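Local coordinates for protein beta-phenylalanine aminotransferase (Variovorax paradoxus, PDB 4AO9) that probably transfers the amino group of beta-phenylalanine to a keto acid, using pyridoxal-5'-phosphate as cofactor, at residues L256-E261 and S280-L285. Residues are numbered along the deposited sequence; the frame is centred on the assembly and turned at random.
Sequences LLVFDE and SDLTTL. With PLP (pyridoxal-5'-phosphate), chain C.
Ser280 lies against Phe259, with Ser280 CB 3.5 Å from Phe259 CD2 in an oblique approach. Leu257 CD2 covers one face of the same ring toward its rim. With chi1 at 57°, the Ser280 hydroxyl lies between its backbone N and carbonyl carbon and reaches forward two residues to donate to Leu282 O (OG to O 2.8 Å) from above the carbonyl plane. Phe259 N reaches this oxygen from the opposite face, 3.1 Å from Leu282 O, and the carbonyl is thus gripped by two donors. Just before strand 282-285 begins, Asp281 continues the pairing with its side chain: its OD2, met on the anti side, takes a nearly straight bond from Leu257 N (2.8 Å, 169°). Leu256 CD2 packs on CB and CG of Asp281, whose carboxylate also forms salt bridges with Arg247 and Arg301, consistent with a charged group kept ionised in the interior. Further along, Thr284 N donates to Phe259 O (3.0 Å) and Glu261 N to Thr284 O (2.9 Å). Thr284 OG1 passes 3.3 Å from Asp260 CA and is hydrogen-bonded to Asn156. One water bridges Glu261 OE2 and Thr283 OG1; Thr264 and Ala273 bind OE1 of that glutamate. The two parallel neighbours belong to a beta-alpha-beta unit in the central sheet of a fold-type I, class-III aminotransferase, where Asp260 OD2, held by His180 and Asn156 at the strand's C-terminal end, lies 2.8 Å from PLP N1.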
ATOM      1  N   LEU A 256     -10.627 -20.050 -10.064  1.00  8.12           N
ATOM      2  CA  LEU A 256      -9.401 -20.134  -9.272  1.00  8.24           C
ATOM      3  C   LEU A 256      -9.725 -20.082  -7.788  1.00  8.46           C
ATOM      4  O   LEU A 256     -10.600 -19.329  -7.364  1.00  9.52           O
ATOM      5  CB  LEU A 256      -8.444 -18.995  -9.645  1.00  8.32           C
ATOM      6  CG  LEU A 256      -7.943 -18.893 -11.092  1.00  9.30           C
ATOM      7  CD1 LEU A 256      -6.924 -17.768 -11.177  1.00 11.38           C
ATOM      8  CD2 LEU A 256      -7.294 -20.188 -11.550  1.00 11.09           C
ATOM      9  N   LEU A 257      -9.022 -20.876  -6.997  1.00  7.82           N
ATOM     10  CA  LEU A 257      -9.109 -20.740  -5.546  1.00  7.71           C
ATOM     11  C   LEU A 257      -7.948 -19.876  -5.101  1.00  7.46           C
ATOM     12  O   LEU A 257      -6.801 -20.127  -5.484  1.00  7.77           O
ATOM     13  CB  LEU A 257      -9.019 -22.103  -4.849  1.00  7.52           C
ATOM     14  CG  LEU A 257      -8.988 -22.149  -3.320  1.00  8.10           C
ATOM     15  CD1 LEU A 257     -10.319 -21.674  -2.726  1.00  9.41           C
ATOM     16  CD2 LEU A 257      -8.665 -23.575  -2.867  1.00  9.12           C
ATOM     17  N   VAL A 258      -8.251 -18.848  -4.316  1.00  7.32           N
ATOM     18  CA  VAL A 258      -7.216 -17.979  -3.751  1.00  7.34           C
ATOM     19  C   VAL A 258      -7.288 -18.060  -2.234  1.00  7.00           C
ATOM     20  O   VAL A 258      -8.330 -17.755  -1.631  1.00  7.05           O
ATOM     21  CB  VAL A 258      -7.371 -16.512  -4.223  1.00  7.75           C
ATOM     22  CG1 VAL A 258      -6.327 -15.618  -3.548  1.00  9.41           C
ATOM     23  CG2 VAL A 258      -7.282 -16.417  -5.746  1.00  8.89           C
ATOM     24  N   PHE A 259      -6.196 -18.521  -1.626  1.00  6.90           N
ATOM     25  CA  PHE A 259      -6.081 -18.455  -0.178  1.00  6.75           C
ATOM     26  C   PHE A 259      -5.404 -17.159   0.245  1.00  6.82           C
ATOM     27  O   PHE A 259      -4.255 -16.872  -0.146  1.00  7.49           O
ATOM     28  CB  PHE A 259      -5.283 -19.633   0.386  1.00  7.18           C
ATOM     29  CG  PHE A 259      -6.057 -20.930   0.532  1.00  7.50           C
ATOM     30  CD1 PHE A 259      -7.394 -20.964   0.931  1.00 10.45           C
ATOM     31  CD2 PHE A 259      -5.392 -22.133   0.331  1.00  9.69           C
ATOM     32  CE1 PHE A 259      -8.065 -22.183   1.096  1.00 10.58           C
ATOM     33  CE2 PHE A 259      -6.060 -23.357   0.479  1.00  9.96           C
ATOM     34  CZ  PHE A 259      -7.386 -23.381   0.855  1.00 10.72           C
ATOM     35  N   ASP A 260      -6.114 -16.409   1.082  1.00  6.42           N
ATOM     36  CA  ASP A 260      -5.548 -15.246   1.740  1.00  6.62           C
ATOM     37  C   ASP A 260      -4.809 -15.741   2.979  1.00  6.86           C
ATOM     38  O   ASP A 260      -5.434 -16.047   3.994  1.00  7.41           O
ATOM     39  CB  ASP A 260      -6.674 -14.263   2.099  1.00  6.68           C
ATOM     40  CG  ASP A 260      -6.160 -13.016   2.802  1.00  7.62           C
ATOM     41  OD1 ASP A 260      -5.017 -13.023   3.301  1.00  7.44           O
ATOM     42  OD2 ASP A 260      -6.906 -12.025   2.854  1.00  7.41           O
ATOM     43  N   GLU A 261      -3.484 -15.834   2.868  1.00  7.26           N
ATOM     44  CA  GLU A 261      -2.641 -16.257   3.995  1.00  7.31           C
ATOM     45  C   GLU A 261      -1.847 -15.090   4.563  1.00  7.83           C
ATOM     46  O   GLU A 261      -0.806 -15.271   5.197  1.00  7.90           O
ATOM     47  CB  GLU A 261      -1.737 -17.440   3.613  1.00  7.61           C
ATOM     48  CG  GLU A 261      -2.519 -18.711   3.240  1.00  8.01           C
ATOM     49  CD  GLU A 261      -1.840 -19.966   3.716  1.00 10.76           C
ATOM     50  OE1 GLU A 261      -1.922 -20.248   4.923  1.00 13.40           O
ATOM     51  OE2 GLU A 261      -1.204 -20.637   2.889  1.00 11.79           O
ATOM     52  N   SER A 280      -4.055 -23.917  -3.238  1.00  9.48           N
ATOM     53  CA  SER A 280      -4.752 -22.854  -3.974  1.00  8.89           C
ATOM     54  C   SER A 280      -3.996 -22.465  -5.245  1.00  8.39           C
ATOM     55  O   SER A 280      -2.788 -22.659  -5.355  1.00  9.26           O
ATOM     56  CB  SER A 280      -4.954 -21.634  -3.074  1.00  8.86           C
ATOM     57  OG  SER A 280      -3.707 -21.167  -2.576  1.00  9.40           O
ATOM     58  N   ASP A 281      -4.732 -21.909  -6.208  1.00  8.40           N
ATOM     59  CA  ASP A 281      -4.143 -21.420  -7.452  1.00  7.97           C
ATOM     60  C   ASP A 281      -3.294 -20.170  -7.262  1.00  7.90           C
ATOM     61  O   ASP A 281      -2.281 -19.999  -7.949  1.00  7.51           O
ATOM     62  CB  ASP A 281      -5.238 -21.159  -8.476  1.00  7.84           C
ATOM     63  CG  ASP A 281      -6.022 -22.405  -8.785  1.00  8.08           C
ATOM     64  OD1 ASP A 281      -5.535 -23.204  -9.618  1.00 11.31           O
ATOM     65  OD2 ASP A 281      -7.092 -22.597  -8.179  1.00  8.26           O
ATOM     66  N   LEU A 282      -3.709 -19.315  -6.327  1.00  7.38           N
ATOM     67  CA  LEU A 282      -2.921 -18.160  -5.883  1.00  7.22           C
ATOM     68  C   LEU A 282      -2.962 -18.103  -4.369  1.00  7.25           C
ATOM     69  O   LEU A 282      -3.889 -18.646  -3.740  1.00  7.19           O
ATOM     70  CB  LEU A 282      -3.455 -16.834  -6.452  1.00  8.09           C
ATOM     71  CG  LEU A 282      -3.466 -16.681  -7.976  1.00  8.41           C
ATOM     72  CD1 LEU A 282      -4.242 -15.424  -8.356  1.00  9.45           C
ATOM     73  CD2 LEU A 282      -2.056 -16.616  -8.549  1.00  9.73           C
ATOM     74  N   THR A 283      -1.968 -17.423  -3.799  1.00  7.30           N
ATOM     75  CA  THR A 283      -1.870 -17.189  -2.374  1.00  6.96           C
ATOM     76  C   THR A 283      -1.438 -15.744  -2.183  1.00  7.15           C
ATOM     77  O   THR A 283      -0.552 -15.257  -2.895  1.00  7.60           O
ATOM     78  CB  THR A 283      -0.809 -18.106  -1.758  1.00  7.24           C
ATOM     79  OG1 THR A 283      -1.223 -19.470  -1.936  1.00  7.97           O
ATOM     80  CG2 THR A 283      -0.632 -17.823  -0.260  1.00  8.21           C
ATOM     81  N   THR A 284      -2.046 -15.075  -1.208  1.00  6.27           N
ATOM     82  CA  THR A 284      -1.586 -13.741  -0.831  1.00  7.16           C
ATOM     83  C   THR A 284      -0.917 -13.781   0.541  1.00  6.68           C
ATOM     84  O   THR A 284      -1.263 -14.602   1.405  1.00  7.50           O
ATOM     85  CB  THR A 284      -2.716 -12.715  -0.875  1.00  6.67           C
ATOM     86  OG1 THR A 284      -3.781 -13.145  -0.015  1.00  6.83           O
ATOM     87  CG2 THR A 284      -3.238 -12.568  -2.318  1.00  7.47           C
ATOM     88  N   LEU A 285       0.077 -12.906   0.698  1.00  7.23           N
ATOM     89  CA  LEU A 285       0.902 -12.810   1.896  1.00  7.08           C
ATOM     90  C   LEU A 285       1.044 -11.353   2.305  1.00  6.86           C
ATOM     91  O   LEU A 285       0.850 -10.444   1.498  1.00  6.97           O
ATOM     92  CB  LEU A 285       2.299 -13.365   1.603  1.00  7.61           C
ATOM     93  CG  LEU A 285       2.406 -14.826   1.191  1.00  7.08           C
ATOM     94  CD1 LEU A 285       3.840 -15.099   0.726  1.00  7.92           C
ATOM     95  CD2 LEU A 285       2.031 -15.753   2.339  1.00  8.38           C
TER
HETATM   96  N1  PLP C1267      -5.982 -10.133   4.758  1.00  8.34           N
HETATM   97  C2  PLP C1267      -5.835 -10.585   6.002  1.00  8.62           C
HETATM   98  C2A PLP C1267      -6.318 -12.008   6.289  1.00 10.22           C
HETATM   99  C3  PLP C1267      -5.248  -9.780   6.983  1.00 10.24           C
HETATM  100  O3  PLP C1267      -5.119 -10.240   8.132  1.00 13.15           O
HETATM  101  C4  PLP C1267      -4.804  -8.479   6.694  1.00 10.83           C
HETATM  102  C4A PLP C1267      -4.130  -7.559   7.731  1.00 14.84           C
HETATM  103  C5  PLP C1267      -5.016  -8.041   5.367  1.00  8.01           C
HETATM  104  C6  PLP C1267      -5.605  -8.892   4.432  1.00  8.33           C
HETATM  105  C5A PLP C1267      -4.601  -6.628   4.916  1.00  9.58           C
HETATM  106  O4P PLP C1267      -3.265  -6.344   4.930  1.00  8.23           O
HETATM  107  P   PLP C1267      -2.844  -4.791   5.010  1.00  9.08           P
HETATM  108  O1P PLP C1267      -3.350  -4.243   6.398  1.00  9.42           O
HETATM  109  O2P PLP C1267      -3.545  -4.010   3.843  1.00  9.24           O
HETATM  110  O3P PLP C1267      -1.362  -4.774   4.833  1.00  9.12           O
HETATM  111  O   HOH W   1      -1.818 -21.154   0.221  1.00  7.74           O